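Local coordinates for protein ML032222a iGluR (Mnemiopsis leidyi, PDB 4YKI) that probably forms part of a glycine-activated ion channel of the ionotropic glutamate receptor family, its ligand-binding domain closing around bound glycine, at residues H9-S14 with L81-D86. Sequence-based numbering, arbitrary orientation.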
loop_
_atom_site.group_PDB
_atom_site.type_symbol
_atom_site.label_atom_id
_atom_site.label_comp_id
_atom_site.label_asym_id
_atom_site.label_seq_id
_atom_site.Cartn_x
_atom_site.Cartn_y
_atom_site.Cartn_z
ATOM N N HIS B 9 -17.113 22.241 -4.370
ATOM C CA HIS B 9 -18.100 21.360 -3.754
ATOM C C HIS B 9 -17.974 19.991 -4.401
ATOM O O HIS B 9 -18.326 19.819 -5.564
ATOM C CB HIS B 9 -19.526 21.879 -3.938
ATOM C CG HIS B 9 -20.550 21.013 -3.274
ATOM N ND1 HIS B 9 -20.690 20.954 -1.902
ATOM C CD2 HIS B 9 -21.430 20.120 -3.787
ATOM C CE1 HIS B 9 -21.637 20.082 -1.604
ATOM N NE2 HIS B 9 -22.095 19.554 -2.730
ATOM N N LEU B 10 -17.455 19.030 -3.651
ATOM C CA LEU B 10 -17.250 17.690 -4.146
ATOM C C LEU B 10 -18.456 16.789 -3.898
ATOM O O LEU B 10 -19.030 16.788 -2.824
ATOM C CB LEU B 10 -16.005 17.061 -3.514
ATOM C CG LEU B 10 -14.648 17.735 -3.751
ATOM C CD1 LEU B 10 -13.518 16.882 -3.168
ATOM C CD2 LEU B 10 -14.426 18.018 -5.245
ATOM N N ARG B 11 -18.800 16.003 -4.907
ATOM C CA ARG B 11 -19.766 14.932 -4.790
ATOM C C ARG B 11 -18.972 13.654 -4.594
ATOM O O ARG B 11 -18.154 13.300 -5.446
ATOM C CB ARG B 11 -20.651 14.862 -6.039
ATOM C CG ARG B 11 -21.522 16.118 -6.307
ATOM C CD ARG B 11 -20.842 17.253 -7.119
ATOM N NE ARG B 11 -20.057 16.682 -8.193
ATOM C CZ ARG B 11 -20.525 16.202 -9.336
ATOM N NH1 ARG B 11 -21.797 16.366 -9.678
ATOM N NH2 ARG B 11 -19.680 15.571 -10.147
ATOM N N LEU B 12 -19.189 12.991 -3.475
ATOM C CA LEU B 12 -18.382 11.832 -3.084
ATOM C C LEU B 12 -19.204 10.563 -3.139
ATOM O O LEU B 12 -20.239 10.461 -2.476
ATOM C CB LEU B 12 -17.824 12.021 -1.669
ATOM C CG LEU B 12 -16.969 13.282 -1.481
ATOM C CD1 LEU B 12 -16.538 13.373 -0.018
ATOM C CD2 LEU B 12 -15.768 13.280 -2.413
ATOM N N GLY B 13 -18.781 9.596 -3.944
ATOM C CA GLY B 13 -19.461 8.316 -3.992
ATOM C C GLY B 13 -19.163 7.506 -2.751
ATOM O O GLY B 13 -17.994 7.395 -2.349
ATOM N N SER B 14 -20.185 6.900 -2.173
ATOM C CA SER B 14 -19.996 6.031 -1.032
ATOM C C SER B 14 -21.234 5.171 -0.821
ATOM O O SER B 14 -22.296 5.419 -1.419
ATOM C CB SER B 14 -19.679 6.830 0.252
ATOM O OG SER B 14 -18.995 6.018 1.196
ATOM N N LEU B 81 -17.678 7.607 -13.503
ATOM C CA LEU B 81 -17.502 7.742 -14.952
ATOM C C LEU B 81 -18.530 8.668 -15.571
ATOM O O LEU B 81 -18.227 9.370 -16.524
ATOM C CB LEU B 81 -17.570 6.379 -15.629
ATOM C CG LEU B 81 -16.390 5.459 -15.298
ATOM C CD1 LEU B 81 -16.641 4.067 -15.833
ATOM C CD2 LEU B 81 -15.066 5.992 -15.858
ATOM N N ASP B 82 -19.743 8.671 -15.008
ATOM C CA ASP B 82 -20.830 9.491 -15.532
ATOM C C ASP B 82 -20.860 10.896 -14.945
ATOM O O ASP B 82 -21.796 11.642 -15.207
ATOM C CB ASP B 82 -22.172 8.821 -15.237
ATOM C CG ASP B 82 -22.436 7.594 -16.091
ATOM O OD1 ASP B 82 -21.703 7.355 -17.076
ATOM O OD2 ASP B 82 -23.380 6.866 -15.748
ATOM N N ASP B 83 -19.847 11.268 -14.161
ATOM C CA ASP B 83 -19.712 12.602 -13.575
ATOM C C ASP B 83 -20.810 12.915 -12.570
ATOM O O ASP B 83 -21.084 14.069 -12.299
ATOM C CB ASP B 83 -19.654 13.681 -14.670
ATOM C CG ASP B 83 -19.283 15.072 -14.142
ATOM O OD1 ASP B 83 -18.332 15.204 -13.317
ATOM O OD2 ASP B 83 -19.951 16.052 -14.564
ATOM N N LYS B 84 -21.408 11.885 -11.990
ATOM C CA LYS B 84 -22.283 12.090 -10.840
ATOM C C LYS B 84 -21.485 12.364 -9.565
ATOM O O LYS B 84 -21.978 13.036 -8.640
ATOM C CB LYS B 84 -23.203 10.886 -10.654
ATOM C CG LYS B 84 -24.194 10.757 -11.810
ATOM C CD LYS B 84 -25.162 9.613 -11.655
ATOM C CE LYS B 84 -26.207 9.593 -12.784
ATOM N NZ LYS B 84 -26.980 8.332 -12.763
ATOM N N THR B 85 -20.263 11.842 -9.527
ATOM C CA THR B 85 -19.362 12.048 -8.406
ATOM C C THR B 85 -17.981 12.454 -8.921
ATOM O O THR B 85 -17.654 12.263 -10.102
ATOM C CB THR B 85 -19.254 10.794 -7.547
ATOM O OG1 THR B 85 -18.885 9.718 -8.409
ATOM C CG2 THR B 85 -20.569 10.491 -6.855
ATOM N N ASP B 86 -17.184 13.016 -8.014
ATOM C CA ASP B 86 -15.817 13.465 -8.274
ATOM C C ASP B 86 -14.748 12.555 -7.682
ATOM O O ASP B 86 -13.589 12.592 -8.100
ATOM C CB ASP B 86 -15.638 14.836 -7.652
ATOM C CG ASP B 86 -16.634 15.820 -8.168
ATOM O OD1 ASP B 86 -16.737 15.907 -9.394
ATOM O OD2 ASP B 86 -17.330 16.468 -7.371
HETATM O O HOH W 1 -17.203 19.193 -7.993
HETATM O O HOH W 2 -22.235 16.776 -12.584
#
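Arg-11 and Asp-86 join the central strand 9-13 of a three-stranded parallel sheet to the loop that leads from helix 75-81 into the neighbouring strand 87-89. This is the start of the strand pairing in one lobe of the periplasmic-binding-protein-like ligand-binding domain. The Arg-11 chain bends at chi2 (87°) and again at chi3, which carries NE to Asp-86 OD2. The guanidinium grips the Asp-86 carboxylate side-on: NE bonds to Asp-86 OD2 at 2.9 Å and NH2 to Asp-86 OD1 at 3.1 Å. The two planes are 39° apart, and both nitrogens meet the oxygens from above the carboxylate plane. Asp-86 OD2 also accepts a nearly straight bond from the backbone N of Arg-11, at 2.9 Å and from the same face as NE. The return bond runs from Asp-86 N to Arg-11 O, 2.8 Å. Asp-86 is thus gripped by both the backbone and the side chain of Arg-11.

The same NH2 also reaches the turn that ends helix 75-81. There Asp-83, with positive phi, is the C-prime residue of a Schellman motif. Arg-11 NH2 donates to Asp-83 O, lying above that carbonyl plane, and makes a longer salt bridge to Asp-83 OD1 (3.5 Å). Lys-84 O sits over one guanidinium face, offset toward the rim. An alanine in place of Arg-11 would probably leave the Asp-83 and Asp-86 carboxylates without their shared positive partner and the helix end less firmly tied to the strand.

Further along the strand, Thr-85 CG2 packs on the Gly-13 backbone, 3.5 Å from Gly-13 N. Gly-13 continues the pairing by bonding to the backbone of Met-87. At the His-9 end of the strand, a water donates to both His-9 O and Asp-86 OD2, the latter at 2.8 Å.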